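Local coordinates for protein exopolygalacturonase (Yersinia enterocolitica, PDB 2UVF) that hydrolyses polygalacturonic acid, the backbone of pectin, working from the chain end as a family 28 glycoside hydrolase, and probably releases digalacturonic acid, at residues V56-E61 against D450-N455; F162-D167 against T173-Q178; S299-H302 against L307-N310; P537-K542 against V559-V564. One frame throughout, in Å; residues are numbered along the deposited sequence.

Contact 1 of 4, residues V56-E61 against D450-N455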
loop_
_atom_site.group_PDB
_atom_site.type_symbol
_atom_site.label_atom_id
_atom_site.label_comp_id
_atom_site.label_asym_id
_atom_site.label_seq_id
_atom_site.Cartn_x
_atom_site.Cartn_y
_atom_site.Cartn_z
ATOM N N VAL A 56 7.726 -16.318 3.163
ATOM C CA VAL A 56 6.637 -15.826 4.000
ATOM C C VAL A 56 5.715 -16.977 4.357
ATOM O O VAL A 56 5.760 -18.028 3.728
ATOM C CB VAL A 56 5.814 -14.668 3.340
ATOM C CG1 VAL A 56 6.706 -13.489 2.956
ATOM C CG2 VAL A 56 5.014 -15.161 2.166
ATOM N N TRP A 57 4.869 -16.770 5.359
ATOM C CA TRP A 57 3.982 -17.812 5.854
ATOM C C TRP A 57 2.870 -17.139 6.593
ATOM O O TRP A 57 3.030 -15.991 7.022
ATOM C CB TRP A 57 4.724 -18.783 6.816
ATOM C CG TRP A 57 5.372 -18.096 7.983
ATOM C CD1 TRP A 57 4.799 -17.819 9.200
ATOM C CD2 TRP A 57 6.715 -17.581 8.044
ATOM N NE1 TRP A 57 5.701 -17.151 10.004
ATOM C CE2 TRP A 57 6.886 -17.005 9.327
ATOM C CE3 TRP A 57 7.789 -17.547 7.138
ATOM C CZ2 TRP A 57 8.086 -16.397 9.725
ATOM C CZ3 TRP A 57 8.991 -16.939 7.543
ATOM C CH2 TRP A 57 9.125 -16.376 8.823
ATOM N N LYS A 58 1.762 -17.854 6.753
ATOM C CA LYS A 58 0.671 -17.431 7.633
ATOM C C LYS A 58 0.943 -17.571 9.145
ATOM O O LYS A 58 1.431 -18.608 9.639
ATOM C CB LYS A 58 -0.616 -18.166 7.269
ATOM C CG LYS A 58 -1.202 -17.714 5.931
ATOM C CD LYS A 58 -2.541 -18.405 5.599
ATOM C CE LYS A 58 -3.688 -17.981 6.518
ATOM N NZ LYS A 58 -3.967 -16.530 6.418
ATOM N N ALA A 59 0.639 -16.501 9.868
ATOM C CA ALA A 59 0.488 -16.543 11.314
ATOM C C ALA A 59 -1.009 -16.673 11.548
ATOM O O ALA A 59 -1.786 -16.132 10.758
ATOM C CB ALA A 59 1.020 -15.260 11.940
ATOM N N PRO A 60 -1.430 -17.396 12.615
ATOM C CA PRO A 60 -2.856 -17.581 12.902
ATOM C C PRO A 60 -3.551 -16.359 13.514
ATOM O O PRO A 60 -2.904 -15.348 13.818
ATOM C CB PRO A 60 -2.863 -18.747 13.907
ATOM C CG PRO A 60 -1.555 -18.708 14.574
ATOM C CD PRO A 60 -0.572 -18.094 13.602
ATOM N N GLU A 61 -4.861 -16.472 13.712
ATOM C CA GLU A 61 -5.663 -15.399 14.300
ATOM C C GLU A 61 -5.186 -15.001 15.703
ATOM O O GLU A 61 -5.173 -13.821 16.060
ATOM C CB GLU A 61 -7.114 -15.846 14.362
ATOM C CG GLU A 61 -8.110 -14.774 14.726
ATOM C CD GLU A 61 -9.528 -15.274 14.586
ATOM O OE1 GLU A 61 -9.863 -16.305 15.217
ATOM O OE2 GLU A 61 -10.314 -14.648 13.845
ATOM N N ASP A 450 -11.538 -9.924 -0.132
ATOM C CA ASP A 450 -10.518 -10.872 0.310
ATOM C C ASP A 450 -9.242 -10.143 0.706
ATOM O O ASP A 450 -8.171 -10.462 0.202
ATOM C CB ASP A 450 -10.197 -11.934 -0.763
ATOM C CG ASP A 450 -11.445 -12.640 -1.339
ATOM O OD1 ASP A 450 -12.560 -12.577 -0.753
ATOM O OD2 ASP A 450 -11.274 -13.296 -2.406
ATOM N N ILE A 451 -9.382 -9.187 1.623
ATOM C CA ILE A 451 -8.296 -8.319 2.093
ATOM C C ILE A 451 -7.932 -8.704 3.532
ATOM O O ILE A 451 -8.790 -8.679 4.417
ATOM C CB ILE A 451 -8.724 -6.795 2.075
ATOM C CG1 ILE A 451 -9.399 -6.356 0.747
ATOM C CG2 ILE A 451 -7.571 -5.876 2.443
ATOM C CD1 ILE A 451 -8.552 -6.519 -0.554
ATOM N N LEU A 452 -6.660 -9.043 3.764
ATOM C CA LEU A 452 -6.159 -9.346 5.128
ATOM C C LEU A 452 -4.970 -8.471 5.582
ATOM O O LEU A 452 -3.861 -8.587 5.062
ATOM C CB LEU A 452 -5.852 -10.860 5.302
ATOM C CG LEU A 452 -5.241 -11.321 6.642
ATOM C CD1 LEU A 452 -6.141 -10.998 7.834
ATOM C CD2 LEU A 452 -4.874 -12.794 6.642
ATOM N N ALA A 453 -5.213 -7.606 6.566
ATOM C CA ALA A 453 -4.176 -6.725 7.121
ATOM C C ALA A 453 -3.812 -7.132 8.574
ATOM O O ALA A 453 -4.547 -6.842 9.525
ATOM C CB ALA A 453 -4.625 -5.248 7.040
ATOM N N GLU A 454 -2.671 -7.804 8.732
ATOM C CA GLU A 454 -2.278 -8.354 10.038
ATOM C C GLU A 454 -0.846 -8.038 10.375
ATOM O O GLU A 454 -0.001 -7.965 9.504
ATOM C CB GLU A 454 -2.486 -9.878 10.088
ATOM C CG GLU A 454 -1.832 -10.650 8.931
ATOM C CD GLU A 454 -1.963 -12.144 9.084
ATOM O OE1 GLU A 454 -2.571 -12.580 10.088
ATOM O OE2 GLU A 454 -1.465 -12.884 8.200
ATOM N N ASN A 455 -0.586 -7.887 11.663
ATOM C CA ASN A 455 0.776 -7.831 12.201
ATOM C C ASN A 455 1.505 -6.602 11.665
ATOM O O ASN A 455 2.646 -6.687 11.191
ATOM C CB ASN A 455 1.546 -9.154 11.958
ATOM C CG ASN A 455 1.009 -10.330 12.799
ATOM O OD1 ASN A 455 0.493 -11.330 12.269
ATOM N ND2 ASN A 455 1.152 -10.224 14.101
HETATM O O HOH W 1 -1.877 -15.270 8.157
#
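Lys58 and Leu452 meet with their side-chain ends, lysine NZ resting 3.9 Å from CD2 of the leucine. The lysine gets there by curling: its chain is straight at chi2 but bends at chi3 (68°) and again at chi4 (61°), which shortens its reach and turns NZ toward a bound water and the leucine methyl. NZ donates to that water at 3.0 Å. The same water donates to Ala59 O at 2.7 Å and to Glu454 OE2, where the modelled 2.4 Å is too short for its exact length to be trusted. The water probably links the ammonium and the carboxylate, with Lys58 NZ and Glu454 OE2 4.8 Å apart. This bridge lies where two domains meet: strand 53-58 is the middle strand of a three-stranded antiparallel sheet in the fibronectin type III-like domain, and strand 448-459 belongs to the parallel beta-helix of the family 28 domain. Ala59 O lies 3.7 Å from Glu454 OE1, two acceptors that do not bond to each other. Glu454 extends from the beta-helix toward the first domain on a straight chain, and its carboxylate has strong partners of its own: Arg483 makes a salt bridge to OE1, while OE2 takes hydrogen bonds from Trp425 NE1 and Gln113 NE2. Such donors would probably favour a charged carboxylate. The methyl group of Ala59 points at the side chain of Asn455, and a little farther along, Glu61 adds a second tie to the beta-helix through a salt bridge with Lys525.

Contact 2 of 4, residues F162-D167 against T173-Q178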
loop_
_atom_site.group_PDB
_atom_site.type_symbol
_atom_site.label_atom_id
_atom_site.label_comp_id
_atom_site.label_asym_id
_atom_site.label_seq_id
_atom_site.Cartn_x
_atom_site.Cartn_y
_atom_site.Cartn_z
ATOM N N PHE A 162 25.115 3.309 -22.038
ATOM C CA PHE A 162 24.269 3.907 -23.072
ATOM C C PHE A 162 24.233 5.426 -22.975
ATOM O O PHE A 162 23.367 6.068 -23.572
ATOM C CB PHE A 162 22.853 3.333 -23.027
ATOM C CG PHE A 162 22.788 1.869 -23.331
ATOM C CD1 PHE A 162 22.361 1.424 -24.582
ATOM C CD2 PHE A 162 23.169 0.926 -22.372
ATOM C CE1 PHE A 162 22.306 0.062 -24.864
ATOM C CE2 PHE A 162 23.118 -0.432 -22.646
ATOM C CZ PHE A 162 22.693 -0.863 -23.893
ATOM N N GLY A 163 25.176 5.992 -22.224
ATOM C CA GLY A 163 25.359 7.436 -22.173
ATOM C C GLY A 163 24.666 8.188 -21.050
ATOM O O GLY A 163 24.563 9.420 -21.095
ATOM N N ALA A 164 24.195 7.460 -20.040
ATOM C CA ALA A 164 23.606 8.094 -18.869
ATOM C C ALA A 164 24.694 8.587 -17.930
ATOM O O ALA A 164 25.652 7.866 -17.632
ATOM C CB ALA A 164 22.651 7.154 -18.147
ATOM N N ILE A 165 24.534 9.820 -17.465
ATOM C CA ILE A 165 25.554 10.473 -16.664
ATOM C C ILE A 165 24.941 11.308 -15.532
ATOM O O ILE A 165 23.929 11.987 -15.719
ATOM C CB ILE A 165 26.518 11.305 -17.571
ATOM C CG1 ILE A 165 27.567 12.055 -16.736
ATOM C CG2 ILE A 165 25.725 12.195 -18.534
ATOM C CD1 ILE A 165 28.210 13.222 -17.438
ATOM N N ASP A 166 25.562 11.224 -14.356
ATOM C CA ASP A 166 25.200 12.046 -13.209
ATOM C C ASP A 166 25.759 13.461 -13.369
ATOM O O ASP A 166 26.941 13.710 -13.093
ATOM C CB ASP A 166 25.711 11.387 -11.915
ATOM C CG ASP A 166 25.766 12.352 -10.715
ATOM O OD1 ASP A 166 26.739 12.244 -9.929
ATOM O OD2 ASP A 166 24.856 13.204 -10.547
ATOM N N ASP A 167 24.913 14.378 -13.839
ATOM C CA ASP A 167 25.225 15.820 -13.778
ATOM C C ASP A 167 24.118 16.599 -13.041
ATOM O O ASP A 167 24.108 16.546 -11.820
ATOM C CB ASP A 167 25.695 16.433 -15.123
ATOM C CG ASP A 167 25.285 15.601 -16.349
ATOM O OD1 ASP A 167 24.328 14.798 -16.247
ATOM O OD2 ASP A 167 25.923 15.761 -17.419
ATOM N N THR A 173 16.584 10.156 -20.368
ATOM C CA THR A 173 15.448 9.346 -20.849
ATOM C C THR A 173 15.887 8.380 -21.937
ATOM O O THR A 173 15.534 7.198 -21.896
ATOM C CB THR A 173 14.295 10.197 -21.443
ATOM O OG1 THR A 173 14.047 11.349 -20.632
ATOM C CG2 THR A 173 13.024 9.374 -21.558
ATOM N N LYS A 174 16.661 8.907 -22.894
ATOM C CA LYS A 174 17.131 8.171 -24.073
ATOM C C LYS A 174 18.166 7.094 -23.739
ATOM O O LYS A 174 18.058 5.959 -24.208
ATOM C CB LYS A 174 17.674 9.143 -25.125
ATOM C CG LYS A 174 17.313 8.736 -26.548
ATOM C CD LYS A 174 17.093 9.954 -27.450
ATOM C CE LYS A 174 15.930 9.725 -28.416
ATOM N NZ LYS A 174 14.603 9.837 -27.727
ATOM N N ALA A 175 19.153 7.456 -22.926
ATOM C CA ALA A 175 20.139 6.503 -22.423
ATOM C C ALA A 175 19.477 5.342 -21.672
ATOM O O ALA A 175 19.707 4.171 -22.003
ATOM C CB ALA A 175 21.135 7.213 -21.532
ATOM N N ILE A 176 18.644 5.675 -20.681
ATOM C CA ILE A 176 17.940 4.676 -19.863
ATOM C C ILE A 176 16.989 3.815 -20.702
ATOM O O ILE A 176 16.944 2.597 -20.537
ATOM C CB ILE A 176 17.186 5.325 -18.660
ATOM C CG1 ILE A 176 18.182 5.991 -17.699
ATOM C CG2 ILE A 176 16.357 4.278 -17.901
ATOM C CD1 ILE A 176 17.613 7.129 -16.888
ATOM N N GLN A 177 16.245 4.454 -21.602
ATOM C CA GLN A 177 15.354 3.739 -22.521
ATOM C C GLN A 177 16.129 2.818 -23.451
ATOM O O GLN A 177 15.721 1.684 -23.673
ATOM C CB GLN A 177 14.527 4.721 -23.346
ATOM C CG GLN A 177 13.301 4.098 -23.951
ATOM C CD GLN A 177 12.253 3.803 -22.912
ATOM O OE1 GLN A 177 11.997 2.638 -22.586
ATOM N NE2 GLN A 177 11.651 4.863 -22.364
ATOM N N GLN A 178 17.246 3.320 -23.980
ATOM C CA GLN A 178 18.171 2.547 -24.810
ATOM C C GLN A 178 18.581 1.271 -24.072
ATOM O O GLN A 178 18.533 0.171 -24.647
ATOM C CB GLN A 178 19.406 3.397 -25.140
ATOM C CG GLN A 178 19.755 3.512 -26.611
ATOM C CD GLN A 178 19.978 4.960 -27.030
ATOM O OE1 GLN A 178 19.082 5.589 -27.597
ATOM N NE2 GLN A 178 21.163 5.503 -26.730
#
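Phe162 O is approached from the helix side by two carbons of Ala175. Ala175 CB comes within 3.2 Å of Phe162 O, and the hydrogen on Ala175 CA makes a weak, bent CH...O contact with the same oxygen, 124° at the hydrogen. In return Ala175 O lies 3.4 Å from Phe162 CB. The phenyl ring lies obliquely against Gln178, one turn on, its CG beside the backbone N (chi1 -64°), and Phe162 CD1 meets Gln178 CB at 3.6 Å. The ring is inclined to the glutamine amide by 52°, so the two planes do not stack. Past Gly163, whose positive phi turns the chain over the small alanine, Ala164 packs on the same methyl: Ala175 CB is 3.4 Å from Ala164 N and 3.7 Å from Ala164 CB. Helix 173-181 follows strand 156-158 and precedes strand 187-191 in sequence, consistent with the helix that commonly caps the N-terminal end of pectate lyase-like folds. On its other side Ile176 packs on Ser198 and Leu201 of strand 194-202, and Asn172, just before the helix, accepts a bond from Ile165 N. Between the two segments themselves the hold is van der Waals and weak CH...O contact, which depends on close fit round the Ala175 methyl and of the Phe162 ring against Gln178 CB and CG rather than on directional bonds.

Contact 3 of 4, residues S299-H302 against L307-N310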
loop_
_atom_site.group_PDB
_atom_site.type_symbol
_atom_site.label_atom_id
_atom_site.label_comp_id
_atom_site.label_asym_id
_atom_site.label_seq_id
_atom_site.Cartn_x
_atom_site.Cartn_y
_atom_site.Cartn_z
ATOM N N SER A 299 -5.494 25.682 -6.556
ATOM C CA SER A 299 -5.311 27.129 -6.644
ATOM C C SER A 299 -3.949 27.617 -6.161
ATOM O O SER A 299 -3.619 28.790 -6.348
ATOM C CB SER A 299 -6.408 27.831 -5.850
ATOM O OG SER A 299 -6.319 27.523 -4.466
ATOM N N LYS A 300 -3.174 26.716 -5.540
ATOM C CA LYS A 300 -1.851 27.032 -4.997
ATOM C C LYS A 300 -0.684 26.323 -5.712
ATOM O O LYS A 300 0.471 26.596 -5.403
ATOM C CB LYS A 300 -1.796 26.753 -3.483
ATOM C CG LYS A 300 -2.644 27.696 -2.601
ATOM C CD LYS A 300 -2.140 29.156 -2.624
ATOM C CE LYS A 300 -3.194 30.117 -2.048
ATOM N NZ LYS A 300 -2.746 31.562 -1.915
ATOM N N VAL A 301 -0.977 25.428 -6.658
ATOM C CA VAL A 301 0.060 24.662 -7.372
ATOM C C VAL A 301 1.065 25.567 -8.133
ATOM O O VAL A 301 2.231 25.222 -8.304
ATOM C CB VAL A 301 -0.570 23.566 -8.320
ATOM C CG1 VAL A 301 -1.279 24.200 -9.535
ATOM C CG2 VAL A 301 0.465 22.538 -8.751
ATOM N N HIS A 302 0.584 26.719 -8.585
ATOM C CA HIS A 302 1.417 27.713 -9.233
ATOM C C HIS A 302 2.550 28.195 -8.302
ATOM O O HIS A 302 3.609 28.595 -8.777
ATOM C CB HIS A 302 0.557 28.871 -9.755
ATOM C CG HIS A 302 0.014 29.761 -8.682
ATOM N ND1 HIS A 302 -1.218 29.559 -8.094
ATOM C CD2 HIS A 302 0.538 30.859 -8.087
ATOM C CE1 HIS A 302 -1.429 30.500 -7.187
ATOM N NE2 HIS A 302 -0.375 31.299 -7.163
ATOM N N LEU A 307 7.447 19.761 -11.084
ATOM C CA LEU A 307 6.769 19.036 -12.158
ATOM C C LEU A 307 5.255 19.259 -12.164
ATOM O O LEU A 307 4.662 19.413 -13.220
ATOM C CB LEU A 307 7.082 17.549 -12.123
ATOM C CG LEU A 307 6.382 16.758 -13.220
ATOM C CD1 LEU A 307 6.833 17.215 -14.625
ATOM C CD2 LEU A 307 6.587 15.284 -13.023
ATOM N N ALA A 308 4.641 19.307 -10.984
ATOM C CA ALA A 308 3.198 19.488 -10.856
ATOM C C ALA A 308 2.723 20.892 -11.249
ATOM O O ALA A 308 1.619 21.038 -11.785
ATOM C CB ALA A 308 2.756 19.168 -9.443
ATOM N N LYS A 309 3.542 21.913 -10.945
ATOM C CA LYS A 309 3.319 23.299 -11.394
ATOM C C LYS A 309 3.239 23.352 -12.924
ATOM O O LYS A 309 2.239 23.828 -13.469
ATOM C CB LYS A 309 4.440 24.213 -10.908
ATOM C CG LYS A 309 4.353 25.653 -11.383
ATOM C CD LYS A 309 5.570 26.426 -10.910
ATOM C CE LYS A 309 5.476 27.914 -11.213
ATOM N NZ LYS A 309 6.410 28.705 -10.314
ATOM N N ASN A 310 4.274 22.818 -13.581
ATOM C CA ASN A 310 4.465 22.868 -15.021
ATOM C C ASN A 310 3.429 22.105 -15.832
ATOM O O ASN A 310 2.996 22.568 -16.887
ATOM C CB ASN A 310 5.881 22.394 -15.372
ATOM C CG ASN A 310 6.974 23.327 -14.827
ATOM O OD1 ASN A 310 6.690 24.420 -14.342
ATOM N ND2 ASN A 310 8.223 22.899 -14.923
#
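The imidazole of His302 is folded back over its own segment, with Ser299 O in the ring plane at one edge, and neither face is touched by 307-310; its side chain packs instead on Glu313, further along helix 307-317. What His302 offers across the contact is its carbonyl oxygen. Lys309 runs alongside it, CG set opposite the backbone N (chi1 177°) and the chain extended to its end, so that successive methylenes slide past two carbonyls. Lys309 CB sits 3.6 Å from Val301 O; farther out, Lys309 CE is only 3.1 Å from His302 O, a tight approach, and Lys309 NZ lies 3.2 Å from that same oxygen. The two segments flank the bend between two consecutive helices, the short 301-304 and the longer 307-317, in a helical excursion from the beta-helix between strands 289-293 and 334-339. The turn brings His302 and Lys309 to 5.3 Å between their CA atoms. On the buried side of the bend Val301 aims CG2 at the second helix, 3.6 Å from Ala308 O and 4.1 Å from Ala308 CB. Val301 also packs on Val312, and Ala308 on Arg330, whereas the backbone of Leu307 and Ala308 bonds to Asn272 and Gly273. The side chain of Ala308 lies about 13 Å from a bound galacturonic acid and about 13 Å from a nickel ion.

Contact 4 of 4, residues P537-K542 against V559-V564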
loop_
_atom_site.group_PDB
_atom_site.type_symbol
_atom_site.label_atom_id
_atom_site.label_comp_id
_atom_site.label_asym_id
_atom_site.label_seq_id
_atom_site.Cartn_x
_atom_site.Cartn_y
_atom_site.Cartn_z
ATOM N N PRO A 537 -15.611 10.371 15.605
ATOM C CA PRO A 537 -15.784 9.179 16.415
ATOM C C PRO A 537 -14.661 8.175 16.205
ATOM O O PRO A 537 -14.184 8.031 15.086
ATOM C CB PRO A 537 -17.114 8.612 15.910
ATOM C CG PRO A 537 -17.814 9.788 15.262
ATOM C CD PRO A 537 -16.709 10.526 14.627
ATOM N N SER A 538 -14.263 7.487 17.274
ATOM C CA SER A 538 -13.211 6.472 17.195
ATOM C C SER A 538 -13.559 5.371 16.200
ATOM O O SER A 538 -12.741 5.012 15.359
ATOM C CB SER A 538 -12.892 5.881 18.587
ATOM O OG SER A 538 -14.023 5.281 19.206
ATOM N N ILE A 539 -14.765 4.825 16.321
ATOM C CA ILE A 539 -15.310 3.886 15.358
ATOM C C ILE A 539 -16.533 4.599 14.759
ATOM O O ILE A 539 -17.400 5.091 15.490
ATOM C CB ILE A 539 -15.658 2.506 15.997
ATOM C CG1 ILE A 539 -14.400 1.840 16.579
ATOM C CG2 ILE A 539 -16.318 1.583 14.969
ATOM C CD1 ILE A 539 -14.619 0.460 17.264
ATOM N N GLU A 540 -16.560 4.725 13.437
ATOM C CA GLU A 540 -17.612 5.470 12.787
ATOM C C GLU A 540 -18.123 4.767 11.561
ATOM O O GLU A 540 -17.425 4.626 10.559
ATOM C CB GLU A 540 -17.184 6.893 12.437
ATOM C CG GLU A 540 -18.277 7.657 11.719
ATOM C CD GLU A 540 -17.887 9.060 11.362
ATOM O OE1 GLU A 540 -16.677 9.308 11.181
ATOM O OE2 GLU A 540 -18.798 9.920 11.261
ATOM N N ILE A 541 -19.371 4.336 11.669
ATOM C CA ILE A 541 -20.079 3.633 10.618
ATOM C C ILE A 541 -21.268 4.534 10.268
ATOM O O ILE A 541 -21.979 5.003 11.158
ATOM C CB ILE A 541 -20.497 2.211 11.115
ATOM C CG1 ILE A 541 -19.240 1.341 11.353
ATOM C CG2 ILE A 541 -21.439 1.540 10.142
ATOM C CD1 ILE A 541 -19.391 0.232 12.378
ATOM N N LYS A 542 -21.433 4.832 8.979
ATOM C CA LYS A 542 -22.575 5.622 8.490
ATOM C C LYS A 542 -22.972 5.239 7.059
ATOM O O LYS A 542 -22.134 5.215 6.153
ATOM C CB LYS A 542 -22.287 7.125 8.546
ATOM C CG LYS A 542 -23.555 7.969 8.679
ATOM C CD LYS A 542 -23.539 9.246 7.834
ATOM C CE LYS A 542 -24.888 9.972 7.907
ATOM N NZ LYS A 542 -26.075 9.125 7.508
ATOM N N VAL A 559 -10.755 -5.838 21.300
ATOM C CA VAL A 559 -10.107 -4.585 20.888
ATOM C C VAL A 559 -10.001 -3.684 22.119
ATOM O O VAL A 559 -10.939 -3.611 22.895
ATOM C CB VAL A 559 -10.938 -3.880 19.749
ATOM C CG1 VAL A 559 -10.450 -2.453 19.462
ATOM C CG2 VAL A 559 -10.963 -4.723 18.466
ATOM N N GLN A 560 -8.873 -2.992 22.296
ATOM C CA GLN A 560 -8.694 -2.075 23.431
ATOM C C GLN A 560 -8.328 -0.680 22.942
ATOM O O GLN A 560 -7.366 -0.504 22.196
ATOM C CB GLN A 560 -7.610 -2.578 24.405
ATOM C CG GLN A 560 -7.938 -3.852 25.172
ATOM C CD GLN A 560 -7.636 -5.131 24.416
ATOM O OE1 GLN A 560 -6.540 -5.315 23.883
ATOM N NE2 GLN A 560 -8.609 -6.047 24.388
ATOM N N LEU A 561 -9.088 0.306 23.393
ATOM C CA LEU A 561 -8.956 1.666 22.934
ATOM C C LEU A 561 -8.700 2.601 24.113
ATOM O O LEU A 561 -9.584 2.802 24.966
ATOM C CB LEU A 561 -10.226 2.095 22.174
ATOM C CG LEU A 561 -10.608 1.320 20.920
ATOM C CD1 LEU A 561 -11.852 1.849 20.285
ATOM C CD2 LEU A 561 -9.503 1.421 19.960
ATOM N N ASN A 562 -7.496 3.167 24.178
ATOM C CA ASN A 562 -7.205 4.118 25.223
ATOM C C ASN A 562 -7.132 5.542 24.691
ATOM O O ASN A 562 -6.487 5.795 23.660
ATOM C CB ASN A 562 -5.903 3.746 25.931
ATOM C CG ASN A 562 -5.669 4.574 27.160
ATOM O OD1 ASN A 562 -6.372 4.442 28.156
ATOM N ND2 ASN A 562 -4.694 5.448 27.095
ATOM N N ASN A 563 -7.797 6.455 25.402
ATOM C CA ASN A 563 -7.778 7.875 25.089
ATOM C C ASN A 563 -8.252 8.152 23.656
ATOM O O ASN A 563 -7.530 8.720 22.828
ATOM C CB ASN A 563 -6.397 8.486 25.372
ATOM C CG ASN A 563 -6.334 9.971 25.054
ATOM O OD1 ASN A 563 -5.330 10.455 24.544
ATOM N ND2 ASN A 563 -7.408 10.694 25.341
ATOM N N VAL A 564 -9.474 7.708 23.387
ATOM C CA VAL A 564 -10.164 7.951 22.133
ATOM C C VAL A 564 -11.559 8.561 22.433
ATOM O O VAL A 564 -12.086 8.452 23.559
ATOM C CB VAL A 564 -10.296 6.653 21.262
ATOM C CG1 VAL A 564 -8.950 5.968 21.051
ATOM C CG2 VAL A 564 -11.334 5.663 21.852
#
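Ser538 and Val564 pack side by side, the serine CB 3.6 Å from Val564 CG2 and the serine OG 3.8 Å from the same methyl. Both side chains place a branch between the backbone N and the carbonyl carbon: OG in Ser538 (chi1 59°), CG2 in Val564. For the serine this turns the hydroxyl along the valine, where it is hydrogen-bonded to Thr565 O, the residue just past the second segment. The hydroxyl also passes Leu561, its OG 4.2 Å from CD1. One step on, Ile539 CD1 is anti to CA (chi2 179°) and so is Leu561 CD1 (chi2 -180°), so each residue reaches inward with a terminal methyl and the two CD1 atoms meet at 4.3 Å. Strands 539-542 and 551-562 stand in different walls of the right-handed parallel beta-helix, and these side chains meet across its interior. Met495 lies against Ile539, and Val494 and Val529 against Leu561, from neighbouring strands. The contact is thus apolar, its lone buried hydroxyl satisfied by a backbone carbonyl, and rests on dispersion and the exclusion of water.

In the fold
From the N terminus, the fibronectin type III-like domain supplies the first half of contact 1, which closes only when the chain reaches strand 448-459 and so ties that domain to the flank of the beta-helix. Contacts 2 and 3 are nested inside this long loop, one after the other: 162-167 with 173-178 closes a short loop at the beginning of the beta-helix, and 299-302 with 307-310 closes another in its helical excursion, their nearest atoms about 11 Å apart. Contact 4 opens after contact 1 has closed, joining two walls of a late part of the beta-helix. No two contacts cross; contacts 2 and 4 have centres about 52 Å apart.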